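Local coordinates for protein GTN Reductase (Agrobacterium tumefaciens, PDB 4JIQ) that binds flavin mononucleotide and probably works as an oxidoreductase of the Old Yellow Enzyme type, with a nicotinamide nucleotide as redox partner, at residues Q97-G102 / E176-N181; G102-T107 / A124-Y129; S191-R196 / N238-A243. All coordinates share one frame; numbering follows the deposited sequence.

Interaction 1 of 3, residues Q97-G102 / E176-N181. With FMN (flavin mononucleotide), chain B; 1L5 ([(1E)-1-nitroprop-1-en-2-yl]benzene), chain C.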
loop_
_atom_site.group_PDB
_atom_site.type_symbol
_atom_site.label_atom_id
_atom_site.label_comp_id
_atom_site.label_asym_id
_atom_site.label_seq_id
_atom_site.Cartn_x
_atom_site.Cartn_y
_atom_site.Cartn_z
ATOM N N GLN A 97 -5.762 2.401 0.173
ATOM C CA GLN A 97 -4.941 1.213 0.005
ATOM C C GLN A 97 -5.634 0.028 0.663
ATOM O O GLN A 97 -5.517 -0.177 1.870
ATOM C CB GLN A 97 -3.538 1.407 0.587
ATOM C CG GLN A 97 -2.504 0.455 -0.004
ATOM C CD GLN A 97 -1.240 0.348 0.828
ATOM O OE1 GLN A 97 -1.285 0.404 2.057
ATOM N NE2 GLN A 97 -0.103 0.190 0.160
ATOM N N ILE A 98 -6.373 -0.741 -0.131
ATOM C CA ILE A 98 -7.083 -1.901 0.393
ATOM C C ILE A 98 -6.096 -3.014 0.723
ATOM O O ILE A 98 -5.185 -3.306 -0.051
ATOM C CB ILE A 98 -8.183 -2.391 -0.566
ATOM C CG1 ILE A 98 -7.611 -2.663 -1.955
ATOM C CG2 ILE A 98 -9.293 -1.359 -0.655
ATOM C CD1 ILE A 98 -8.644 -3.148 -2.944
ATOM N N TRP A 99 -6.294 -3.639 1.878
ATOM C CA TRP A 99 -5.247 -4.437 2.498
ATOM C C TRP A 99 -5.723 -5.819 2.941
ATOM O O TRP A 99 -6.863 -5.990 3.369
ATOM C CB TRP A 99 -4.724 -3.669 3.711
ATOM C CG TRP A 99 -3.394 -4.105 4.229
ATOM C CD1 TRP A 99 -2.510 -4.953 3.631
ATOM C CD2 TRP A 99 -2.795 -3.700 5.462
ATOM N NE1 TRP A 99 -1.394 -5.099 4.417
ATOM C CE2 TRP A 99 -1.545 -4.342 5.547
ATOM C CE3 TRP A 99 -3.196 -2.857 6.503
ATOM C CZ2 TRP A 99 -0.691 -4.166 6.635
ATOM C CZ3 TRP A 99 -2.350 -2.684 7.578
ATOM C CH2 TRP A 99 -1.112 -3.336 7.637
ATOM N N HIS A 100 -4.837 -6.801 2.820
ATOM C CA HIS A 100 -5.003 -8.087 3.486
ATOM C C HIS A 100 -3.627 -8.574 3.923
ATOM O O HIS A 100 -2.742 -8.785 3.090
ATOM C CB HIS A 100 -5.667 -9.118 2.571
ATOM C CG HIS A 100 -6.235 -10.293 3.304
ATOM N ND1 HIS A 100 -5.476 -11.103 4.122
ATOM C CD2 HIS A 100 -7.495 -10.796 3.345
ATOM C CE1 HIS A 100 -6.240 -12.052 4.634
ATOM N NE2 HIS A 100 -7.469 -11.887 4.176
ATOM N N VAL A 101 -3.451 -8.746 5.230
ATOM C CA VAL A 101 -2.145 -9.084 5.801
ATOM C C VAL A 101 -1.703 -10.532 5.562
ATOM O O VAL A 101 -0.509 -10.814 5.478
ATOM C CB VAL A 101 -2.086 -8.764 7.313
ATOM C CG1 VAL A 101 -2.322 -7.280 7.543
ATOM C CG2 VAL A 101 -3.105 -9.601 8.088
ATOM N N GLY A 102 -2.658 -11.446 5.445
ATOM C CA GLY A 102 -2.328 -12.850 5.291
ATOM C C GLY A 102 -1.816 -13.456 6.587
ATOM O O GLY A 102 -2.461 -13.344 7.627
ATOM N N GLU A 176 -5.830 1.543 -4.119
ATOM C CA GLU A 176 -4.521 0.987 -4.409
ATOM C C GLU A 176 -4.430 -0.407 -3.806
ATOM O O GLU A 176 -4.421 -0.562 -2.587
ATOM C CB GLU A 176 -3.413 1.875 -3.852
ATOM C CG GLU A 176 -2.025 1.468 -4.314
ATOM C CD GLU A 176 -0.924 2.124 -3.507
ATOM O OE1 GLU A 176 -0.173 2.947 -4.072
ATOM O OE2 GLU A 176 -0.807 1.810 -2.305
ATOM N N ILE A 177 -4.383 -1.422 -4.660
ATOM C CA ILE A 177 -4.274 -2.796 -4.192
ATOM C C ILE A 177 -2.920 -3.015 -3.527
ATOM O O ILE A 177 -1.879 -2.802 -4.146
ATOM C CB ILE A 177 -4.452 -3.801 -5.346
ATOM C CG1 ILE A 177 -5.861 -3.692 -5.932
ATOM C CG2 ILE A 177 -4.189 -5.216 -4.862
ATOM C CD1 ILE A 177 -6.017 -4.366 -7.277
ATOM N N HIS A 178 -2.937 -3.425 -2.265
ATOM C CA HIS A 178 -1.698 -3.669 -1.534
ATOM C C HIS A 178 -1.145 -5.056 -1.854
ATOM O O HIS A 178 -1.662 -6.066 -1.379
ATOM C CB HIS A 178 -1.920 -3.511 -0.027
ATOM C CG HIS A 178 -0.656 -3.393 0.764
ATOM N ND1 HIS A 178 -0.636 -2.993 2.084
ATOM C CD2 HIS A 178 0.636 -3.622 0.423
ATOM C CE1 HIS A 178 0.609 -2.982 2.521
ATOM N NE2 HIS A 178 1.402 -3.359 1.534
ATOM N N ALA A 179 -0.098 -5.098 -2.672
ATOM C CA ALA A 179 0.515 -6.363 -3.062
ATOM C C ALA A 179 2.008 -6.364 -2.733
ATOM O O ALA A 179 2.806 -6.993 -3.426
ATOM C CB ALA A 179 0.292 -6.631 -4.540
ATOM N N ALA A 180 2.368 -5.664 -1.661
ATOM C CA ALA A 180 3.762 -5.451 -1.315
ATOM C C ALA A 180 4.081 -5.839 0.130
ATOM O O ALA A 180 3.199 -6.232 0.893
ATOM C CB ALA A 180 4.139 -3.999 -1.571
ATOM N N ASN A 181 5.360 -5.732 0.484
ATOM C CA ASN A 181 5.838 -5.888 1.866
ATOM C C ASN A 181 5.468 -7.195 2.558
ATOM O O ASN A 181 5.274 -7.234 3.774
ATOM C CB ASN A 181 5.408 -4.694 2.723
ATOM C CG ASN A 181 5.881 -3.375 2.146
ATOM O OD1 ASN A 181 6.795 -3.339 1.319
ATOM N ND2 ASN A 181 5.267 -2.286 2.580
HETATM N N1 FMN B . 3.923 0.912 3.106
HETATM C C2 FMN B . 2.704 0.451 2.643
HETATM O O2 FMN B . 2.606 -0.023 1.510
HETATM N N3 FMN B . 1.588 0.517 3.451
HETATM C C4 FMN B . 1.679 1.042 4.724
HETATM O O4 FMN B . 0.667 1.096 5.427
HETATM C C4A FMN B . 2.909 1.490 5.202
HETATM N N5 FMN B . 3.042 2.017 6.468
HETATM C C5A FMN B . 4.222 2.600 6.889
HETATM C C6 FMN B . 4.287 3.236 8.128
HETATM C C7 FMN B . 5.474 3.826 8.544
HETATM C C7M FMN B . 5.531 4.519 9.872
HETATM C C8 FMN B . 6.600 3.786 7.723
HETATM C C8M FMN B . 7.883 4.424 8.175
HETATM C C9 FMN B . 6.536 3.143 6.488
HETATM C C9A FMN B . 5.342 2.556 6.058
HETATM N N10 FMN B . 5.238 1.936 4.817
HETATM C C10 FMN B . 4.027 1.431 4.383
HETATM C "C1'" FMN B . 6.289 2.130 3.769
HETATM C "C2'" FMN B . 6.231 3.526 3.164
HETATM O "O2'" FMN B . 5.023 3.697 2.461
HETATM C "C3'" FMN B . 7.387 3.747 2.200
HETATM O "O3'" FMN B . 7.554 2.611 1.388
HETATM C "C4'" FMN B . 8.717 4.054 2.889
HETATM O "O4'" FMN B . 9.058 3.132 3.902
HETATM C "C5'" FMN B . 8.692 5.468 3.459
HETATM O "O5'" FMN B . 10.017 5.935 3.472
HETATM P P FMN B . 10.516 6.825 2.238
HETATM O O1P FMN B . 9.936 8.213 2.327
HETATM O O2P FMN B . 10.084 6.174 0.949
HETATM O O3P FMN B . 12.017 6.904 2.314
HETATM C C1 1L5 C . 3.042 -1.684 7.558
HETATM C C2 1L5 C . 3.405 -1.746 9.018
HETATM C C3 1L5 C . 4.745 -1.782 9.394
HETATM C C4 1L5 C . 5.117 -1.839 10.737
HETATM C C5 1L5 C . 4.146 -1.848 11.724
HETATM C C6 1L5 C . 2.809 -1.800 11.346
HETATM C C7 1L5 C . 2.436 -1.744 10.006
HETATM C C8 1L5 C . 3.984 -2.001 6.667
HETATM O O1 1L5 C . 4.726 -1.426 4.765
HETATM N N 1L5 C . 3.845 -1.962 5.410
HETATM O O 1L5 C . 2.773 -2.512 4.692
HETATM C C 1L5 C . 1.672 -1.301 7.090
HETATM O O HOH W 1 -4.227 -6.323 -0.258
HETATM O O HOH W 2 -1.543 -8.429 0.368
#

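Interaction 2 of 3, residues G102-T107 / A124-Y129. With 1L5 ([(1E)-1-nitroprop-1-en-2-yl]benzene), chain C.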
loop_
_atom_site.group_PDB
_atom_site.type_symbol
_atom_site.label_atom_id
_atom_site.label_comp_id
_atom_site.label_asym_id
_atom_site.label_seq_id
_atom_site.Cartn_x
_atom_site.Cartn_y
_atom_site.Cartn_z
ATOM N N GLY A 102 -2.658 -11.446 5.445
ATOM C CA GLY A 102 -2.328 -12.850 5.291
ATOM C C GLY A 102 -1.816 -13.456 6.587
ATOM O O GLY A 102 -2.461 -13.344 7.627
ATOM N N ARG A 103 -0.650 -14.091 6.530
ATOM C CA ARG A 103 -0.087 -14.764 7.700
ATOM C C ARG A 103 0.427 -13.795 8.772
ATOM O O ARG A 103 0.680 -14.195 9.906
ATOM C CB ARG A 103 1.023 -15.738 7.286
ATOM C CG ARG A 103 2.238 -15.073 6.658
ATOM C CD ARG A 103 3.301 -16.090 6.273
ATOM N NE ARG A 103 4.619 -15.471 6.166
ATOM C CZ ARG A 103 5.766 -16.141 6.116
ATOM N NH1 ARG A 103 5.769 -17.465 6.167
ATOM N NH2 ARG A 103 6.913 -15.482 6.023
ATOM N N ILE A 104 0.573 -12.523 8.412
ATOM C CA ILE A 104 1.085 -11.526 9.348
ATOM C C ILE A 104 -0.046 -10.960 10.201
ATOM O O ILE A 104 -0.539 -9.861 9.951
ATOM C CB ILE A 104 1.823 -10.384 8.613
ATOM C CG1 ILE A 104 2.793 -10.961 7.582
ATOM C CG2 ILE A 104 2.576 -9.505 9.597
ATOM C CD1 ILE A 104 3.839 -11.878 8.178
ATOM N N SER A 105 -0.453 -11.726 11.211
ATOM C CA SER A 105 -1.564 -11.341 12.072
ATOM C C SER A 105 -1.533 -12.107 13.391
ATOM O O SER A 105 -0.600 -12.869 13.657
ATOM C CB SER A 105 -2.894 -11.590 11.358
ATOM O OG SER A 105 -3.985 -11.119 12.125
ATOM N N HIS A 106 -2.559 -11.904 14.211
ATOM C CA HIS A 106 -2.682 -12.601 15.487
ATOM C C HIS A 106 -4.116 -13.090 15.684
ATOM O O HIS A 106 -5.050 -12.538 15.104
ATOM C CB HIS A 106 -2.275 -11.680 16.638
ATOM C CG HIS A 106 -2.079 -12.391 17.939
ATOM N ND1 HIS A 106 -3.079 -12.511 18.883
ATOM C CD2 HIS A 106 -0.999 -13.023 18.457
ATOM C CE1 HIS A 106 -2.623 -13.183 19.921
ATOM N NE2 HIS A 106 -1.363 -13.507 19.690
ATOM N N THR A 107 -4.284 -14.127 16.499
ATOM C CA THR A 107 -5.601 -14.721 16.724
ATOM C C THR A 107 -6.612 -13.747 17.330
ATOM O O THR A 107 -7.799 -13.800 17.009
ATOM C CB THR A 107 -5.519 -15.985 17.606
ATOM O OG1 THR A 107 -4.610 -15.759 18.691
ATOM C CG2 THR A 107 -5.041 -17.174 16.789
ATOM N N ALA A 124 5.344 -17.167 10.379
ATOM C CA ALA A 124 6.337 -16.136 10.115
ATOM C C ALA A 124 7.015 -15.664 11.395
ATOM O O ALA A 124 6.398 -15.619 12.461
ATOM C CB ALA A 124 5.694 -14.960 9.397
ATOM N N LYS A 125 8.291 -15.314 11.279
ATOM C CA LYS A 125 9.032 -14.717 12.378
ATOM C C LYS A 125 8.813 -13.208 12.352
ATOM O O LYS A 125 9.683 -12.453 11.916
ATOM C CB LYS A 125 10.520 -15.024 12.229
ATOM C CG LYS A 125 11.260 -15.259 13.534
ATOM C CD LYS A 125 12.758 -15.360 13.284
ATOM C CE LYS A 125 13.058 -16.262 12.092
ATOM N NZ LYS A 125 14.487 -16.189 11.664
ATOM N N SER A 126 7.644 -12.770 12.809
ATOM C CA SER A 126 7.278 -11.360 12.732
ATOM C C SER A 126 6.558 -10.884 13.988
ATOM O O SER A 126 6.216 -11.685 14.857
ATOM C CB SER A 126 6.411 -11.104 11.496
ATOM O OG SER A 126 7.112 -11.432 10.307
ATOM N N LYS A 127 6.328 -9.575 14.069
ATOM C CA LYS A 127 5.693 -8.968 15.235
ATOM C C LYS A 127 4.381 -8.267 14.888
ATOM O O LYS A 127 4.128 -7.934 13.731
ATOM C CB LYS A 127 6.650 -7.988 15.914
ATOM C CG LYS A 127 7.703 -8.651 16.785
ATOM C CD LYS A 127 7.071 -9.296 18.011
ATOM C CE LYS A 127 8.129 -9.788 18.990
ATOM N NZ LYS A 127 7.539 -10.165 20.307
ATOM N N THR A 128 3.562 -8.036 15.911
ATOM C CA THR A 128 2.227 -7.471 15.747
ATOM C C THR A 128 1.934 -6.499 16.888
ATOM O O THR A 128 2.503 -6.626 17.967
ATOM C CB THR A 128 1.164 -8.595 15.770
ATOM O OG1 THR A 128 1.458 -9.561 14.754
ATOM C CG2 THR A 128 -0.233 -8.049 15.547
ATOM N N TYR A 129 1.065 -5.520 16.642
ATOM C CA TYR A 129 0.535 -4.678 17.709
ATOM C C TYR A 129 -0.771 -5.274 18.216
ATOM O O TYR A 129 -1.732 -5.403 17.461
ATOM C CB TYR A 129 0.254 -3.262 17.205
ATOM C CG TYR A 129 1.439 -2.546 16.600
ATOM C CD1 TYR A 129 1.804 -2.767 15.280
ATOM C CD2 TYR A 129 2.175 -1.626 17.338
ATOM C CE1 TYR A 129 2.873 -2.116 14.717
ATOM C CE2 TYR A 129 3.253 -0.964 16.779
ATOM C CZ TYR A 129 3.596 -1.215 15.465
ATOM O OH TYR A 129 4.664 -0.566 14.893
HETATM C C1 1L5 C . 3.042 -1.684 7.558
HETATM C C2 1L5 C . 3.405 -1.746 9.018
HETATM C C3 1L5 C . 4.745 -1.782 9.394
HETATM C C4 1L5 C . 5.117 -1.839 10.737
HETATM C C5 1L5 C . 4.146 -1.848 11.724
HETATM C C6 1L5 C . 2.809 -1.800 11.346
HETATM C C7 1L5 C . 2.436 -1.744 10.006
HETATM C C8 1L5 C . 3.984 -2.001 6.667
HETATM O O1 1L5 C . 4.726 -1.426 4.765
HETATM N N 1L5 C . 3.845 -1.962 5.410
HETATM O O 1L5 C . 2.773 -2.512 4.692
HETATM C C 1L5 C . 1.672 -1.301 7.090
HETATM O O HOH W 3 2.488 -16.083 11.000
#

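Interaction 3 of 3, residues S191-R196 / N238-A243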
loop_
_atom_site.group_PDB
_atom_site.type_symbol
_atom_site.label_atom_id
_atom_site.label_comp_id
_atom_site.label_asym_id
_atom_site.label_seq_id
_atom_site.Cartn_x
_atom_site.Cartn_y
_atom_site.Cartn_z
ATOM N N SER A 191 8.289 -17.632 -3.587
ATOM C CA SER A 191 8.501 -19.066 -3.416
ATOM C C SER A 191 8.523 -19.546 -1.962
ATOM O O SER A 191 7.977 -20.603 -1.651
ATOM C CB SER A 191 9.795 -19.491 -4.115
ATOM O OG SER A 191 9.751 -19.184 -5.497
ATOM N N SER A 192 9.158 -18.779 -1.078
ATOM C CA SER A 192 9.341 -19.203 0.314
ATOM C C SER A 192 8.026 -19.391 1.078
ATOM O O SER A 192 7.952 -20.194 2.007
ATOM C CB SER A 192 10.241 -18.221 1.066
ATOM O OG SER A 192 9.560 -17.011 1.347
ATOM N N THR A 193 6.997 -18.650 0.676
ATOM C CA THR A 193 5.691 -18.696 1.331
ATOM C C THR A 193 4.699 -19.622 0.623
ATOM O O THR A 193 3.777 -20.144 1.250
ATOM C CB THR A 193 5.057 -17.288 1.435
ATOM O OG1 THR A 193 5.235 -16.591 0.196
ATOM C CG2 THR A 193 5.699 -16.483 2.548
ATOM N N ASN A 194 4.886 -19.814 -0.681
ATOM C CA ASN A 194 3.956 -20.605 -1.485
ATOM C C ASN A 194 4.481 -22.001 -1.820
ATOM O O ASN A 194 5.315 -22.166 -2.712
ATOM C CB ASN A 194 3.599 -19.860 -2.779
ATOM C CG ASN A 194 2.362 -20.422 -3.462
ATOM O OD1 ASN A 194 2.039 -21.602 -3.324
ATOM N ND2 ASN A 194 1.664 -19.573 -4.206
ATOM N N GLN A 195 3.972 -23.004 -1.112
ATOM C CA GLN A 195 4.330 -24.391 -1.380
ATOM C C GLN A 195 3.109 -25.194 -1.816
ATOM O O GLN A 195 3.057 -26.411 -1.635
ATOM C CB GLN A 195 4.970 -25.030 -0.146
ATOM C CG GLN A 195 6.333 -24.463 0.200
ATOM C CD GLN A 195 6.982 -25.182 1.363
ATOM O OE1 GLN A 195 6.389 -26.079 1.963
ATOM N NE2 GLN A 195 8.211 -24.793 1.689
ATOM N N ARG A 196 2.131 -24.502 -2.396
ATOM C CA ARG A 196 0.895 -25.140 -2.843
ATOM C C ARG A 196 1.138 -26.114 -3.990
ATOM O O ARG A 196 2.123 -26.000 -4.721
ATOM C CB ARG A 196 -0.135 -24.091 -3.261
ATOM C CG ARG A 196 -0.590 -23.187 -2.134
ATOM C CD ARG A 196 -1.634 -22.194 -2.615
ATOM N NE ARG A 196 -2.935 -22.820 -2.843
ATOM C CZ ARG A 196 -3.920 -22.835 -1.950
ATOM N NH1 ARG A 196 -3.755 -22.257 -0.769
ATOM N NH2 ARG A 196 -5.072 -23.423 -2.240
ATOM N N ASN A 238 8.686 -8.878 6.651
ATOM C CA ASN A 238 7.840 -9.942 7.185
ATOM C C ASN A 238 8.224 -11.356 6.746
ATOM O O ASN A 238 7.372 -12.127 6.294
ATOM C CB ASN A 238 6.364 -9.665 6.884
ATOM C CG ASN A 238 5.842 -8.439 7.606
ATOM O OD1 ASN A 238 6.018 -8.293 8.815
ATOM N ND2 ASN A 238 5.201 -7.547 6.863
ATOM N N ASP A 239 9.511 -11.673 6.874
ATOM C CA ASP A 239 10.017 -13.043 6.753
ATOM C C ASP A 239 9.872 -13.661 5.360
ATOM O O ASP A 239 9.972 -14.880 5.207
ATOM C CB ASP A 239 9.352 -13.946 7.798
ATOM C CG ASP A 239 10.276 -15.031 8.305
ATOM O OD1 ASP A 239 11.505 -14.813 8.293
ATOM O OD2 ASP A 239 9.775 -16.097 8.720
ATOM N N ILE A 240 9.653 -12.822 4.352
ATOM C CA ILE A 240 9.459 -13.298 2.984
ATOM C C ILE A 240 10.771 -13.373 2.197
ATOM O O ILE A 240 11.639 -12.511 2.341
ATOM C CB ILE A 240 8.414 -12.430 2.231
ATOM C CG1 ILE A 240 7.001 -12.941 2.532
ATOM C CG2 ILE A 240 8.681 -12.401 0.731
ATOM C CD1 ILE A 240 5.998 -12.766 1.382
ATOM N N PHE A 241 10.911 -14.415 1.379
ATOM C CA PHE A 241 12.065 -14.558 0.493
ATOM C C PHE A 241 11.674 -15.015 -0.916
ATOM O O PHE A 241 10.792 -15.859 -1.084
ATOM C CB PHE A 241 13.083 -15.531 1.097
ATOM C CG PHE A 241 14.215 -15.883 0.168
ATOM C CD1 PHE A 241 15.293 -15.027 0.011
ATOM C CD2 PHE A 241 14.206 -17.077 -0.538
ATOM C CE1 PHE A 241 16.340 -15.351 -0.838
ATOM C CE2 PHE A 241 15.248 -17.408 -1.389
ATOM C CZ PHE A 241 16.318 -16.543 -1.537
ATOM N N GLU A 242 12.340 -14.455 -1.924
ATOM C CA GLU A 242 12.150 -14.881 -3.308
ATOM C C GLU A 242 13.484 -15.150 -3.991
ATOM O O GLU A 242 14.344 -14.274 -4.061
ATOM C CB GLU A 242 11.368 -13.833 -4.101
ATOM C CG GLU A 242 11.314 -14.090 -5.600
ATOM C CD GLU A 242 10.746 -15.454 -5.942
ATOM O OE1 GLU A 242 11.289 -16.111 -6.856
ATOM O OE2 GLU A 242 9.756 -15.869 -5.301
ATOM N N ALA A 243 13.643 -16.366 -4.501
ATOM C CA ALA A 243 14.875 -16.773 -5.168
ATOM C C ALA A 243 15.159 -15.959 -6.432
ATOM O O ALA A 243 16.225 -15.351 -6.560
ATOM C CB ALA A 243 14.829 -18.260 -5.494
#

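Interaction 1 of 3, residues Q97-G102 / E176-N181
His-178 lays its imidazole against the carboxamide of Gln-97, whose NE2 stands 3.6 Å above the centre of the ring; the two planes are only 14° apart, a true stack. Both residues come from neighbouring parallel strands, 94-99 and 174-178, third and fourth in the eight-stranded TIM barrel, at the C-terminal ends where the flavin sits. His-178 ND1 lies over a face of the Trp-99 five-membered ring, an offset stack with centroids 4.3 Å apart and planes at 24°. Gln-97 thus covers the imidazole, while Trp-99 laps its ND1 corner from the other side. A chi1 of -165° carries the His-178 ring out under the Gln-97 amide.

The extended chain of Gln-97 carries its amide to the pyrimidine rim of FMN. There NE2 donates to FMN O2 at 3.0 Å, almost straight, and OE1 accepts from FMN N3 at 3.2 Å. This two-point pairing fixes which end of the amide is which. A weak bond of 3.0 Å also joins Gln-97 NE2 to Glu-176 OE2, the carboxylate lying alongside the amide chain; the other oxygen of Glu-176 is hydrogen-bonded to His-265.

Between the backbones, the sound bond is His-178 N to Ile-98 O, 3.2 Å. On the other face of the sheet from Gln-97 and Glu-176, Ile-98 and Ile-177 lie side by side, Ile-98 CD1 against Ile-177 CG1, and both reach helix 209-222. Beyond the strand ends the chains diverge, and two waters span the gap, each in contact with His-178 O and with backbone atoms of segment 97-102. Beside the flavin, the bound nitroalkene 1L5 meets the same imidazole: its nitro oxygen O lies in the ring plane, at the edge, 3.1 Å from His-178 CE1.

Interaction 2 of 3, residues G102-T107 / A124-Y129
From Arg-103 to His-106 and from Ala-124 to Thr-128 the two chains run in roughly the same sense, 39° apart, and they stay well separated, with CA atoms 6.5 Å apart at Ser-105 and Thr-128. No direct hydrogen bond crosses. Water 3 does that work instead, donating to Arg-103 O at 2.8 Å and accepting from Ala-124 N at 3.1 Å. Each chain also folds through an inverse gamma turn, centred on Ile-104 in one and on Lys-125 in the other.

Ala-124 points its methyl into the first segment, where it serves two side chains. It sits off-centre over one face of the Arg-103 guanidinium, and Ala-124 CB lies 3.4 Å from Arg-103 NE. The arginine reaches this place because its CG lies between the backbone N and the carbonyl carbon (chi1 64°) and the chain is then extended as far as NE. The cation is held at NH1 by Ile-122 O and more loosely at NH2, by a weak bond to Asn-238 O and a long, weak ion pair with Asp-239 OD2. The same Ala-124 CB meets Ile-104 CD1 at 3.8 Å. A bend at chi2 (-59°) brings that terminal methyl round, and Ile-104 CD1 also lies 3.9 Å from Ser-126 OG. Further along, His-106 CB packs against Thr-128 CG2, a looser apolar touch.

Segment 102-107 belongs to the long loop that leaves barrel strand 94-99. Segment 124-129 holds strand 127-128; beyond this strand Tyr-129 turns its ring edge to 1L5, with CE1 3.3 Å from C5. The contact thus closes the connection after strand 94-99 on itself, with helix 184-189 beside Arg-103, whose N is bonded to Gln-187, and strand 140-141 running antiparallel alongside 127-128.

Interaction 3 of 3, residues S191-R196 / N238-A243
Glu-242 OE2 is gripped by two groups: it accepts from Ser-191 N at 2.9 Å, met nearly along its C-O axis, and it forms a salt bridge with Arg-207 NH1. The glutamate chain kinks about its CB-CG bond (chi2 56°), which turns the carboxylate to that backbone N-H. Its second oxygen, OE1, takes the backbone N of Asp-244, so both oxygens have partners.

One residue on, the side-chain acceptor comes from the other segment. Ser-192 OG, set between its own backbone N and carbonyl carbon (chi1 74°), accepts from Phe-241 N at 2.9 Å, while Ser-192 N reaches Phe-241 O over a long, weak 3.3 Å. Ser-192 CB meanwhile lies at the edge of the Phe-241 ring. Apolar packing comes in at Thr-193, which crosses Ile-240 at about a right angle, CG2 to CG1 3.8 Å; its OG1 is bonded to Gln-187 O.

The contact thus joins the loop after helix 184-189 to the one leading to helix 245-257, with no regular secondary structure in either segment. With an arginine and two backbone N-H groups around it, the Glu-242 carboxylate is probably kept ionised.

Centres of the three contacts lie 15 to 16 Å apart. Interaction 1 lies in the barrel beside the flavin; interactions 2 and 3 are loop contacts farther from the centre of the chain, about 17 and 19 Å from it, and on the same side. Interaction 2 shares Gly-102 with interaction 1, and the pair meet again at the ligand, 1L5 touching Trp-99 and His-178 in one and Tyr-129 in the other. Interaction 3 stays off the pocket, its Ile-240 side chain about 11 Å from 1L5. It is nevertheless joined to both: Asn-238 ND2 to Asn-181 O at 3.1 Å, probably a hydrogen bond, and Asp-239 OD2 to Lys-125 N, also 3.1 Å and probably one.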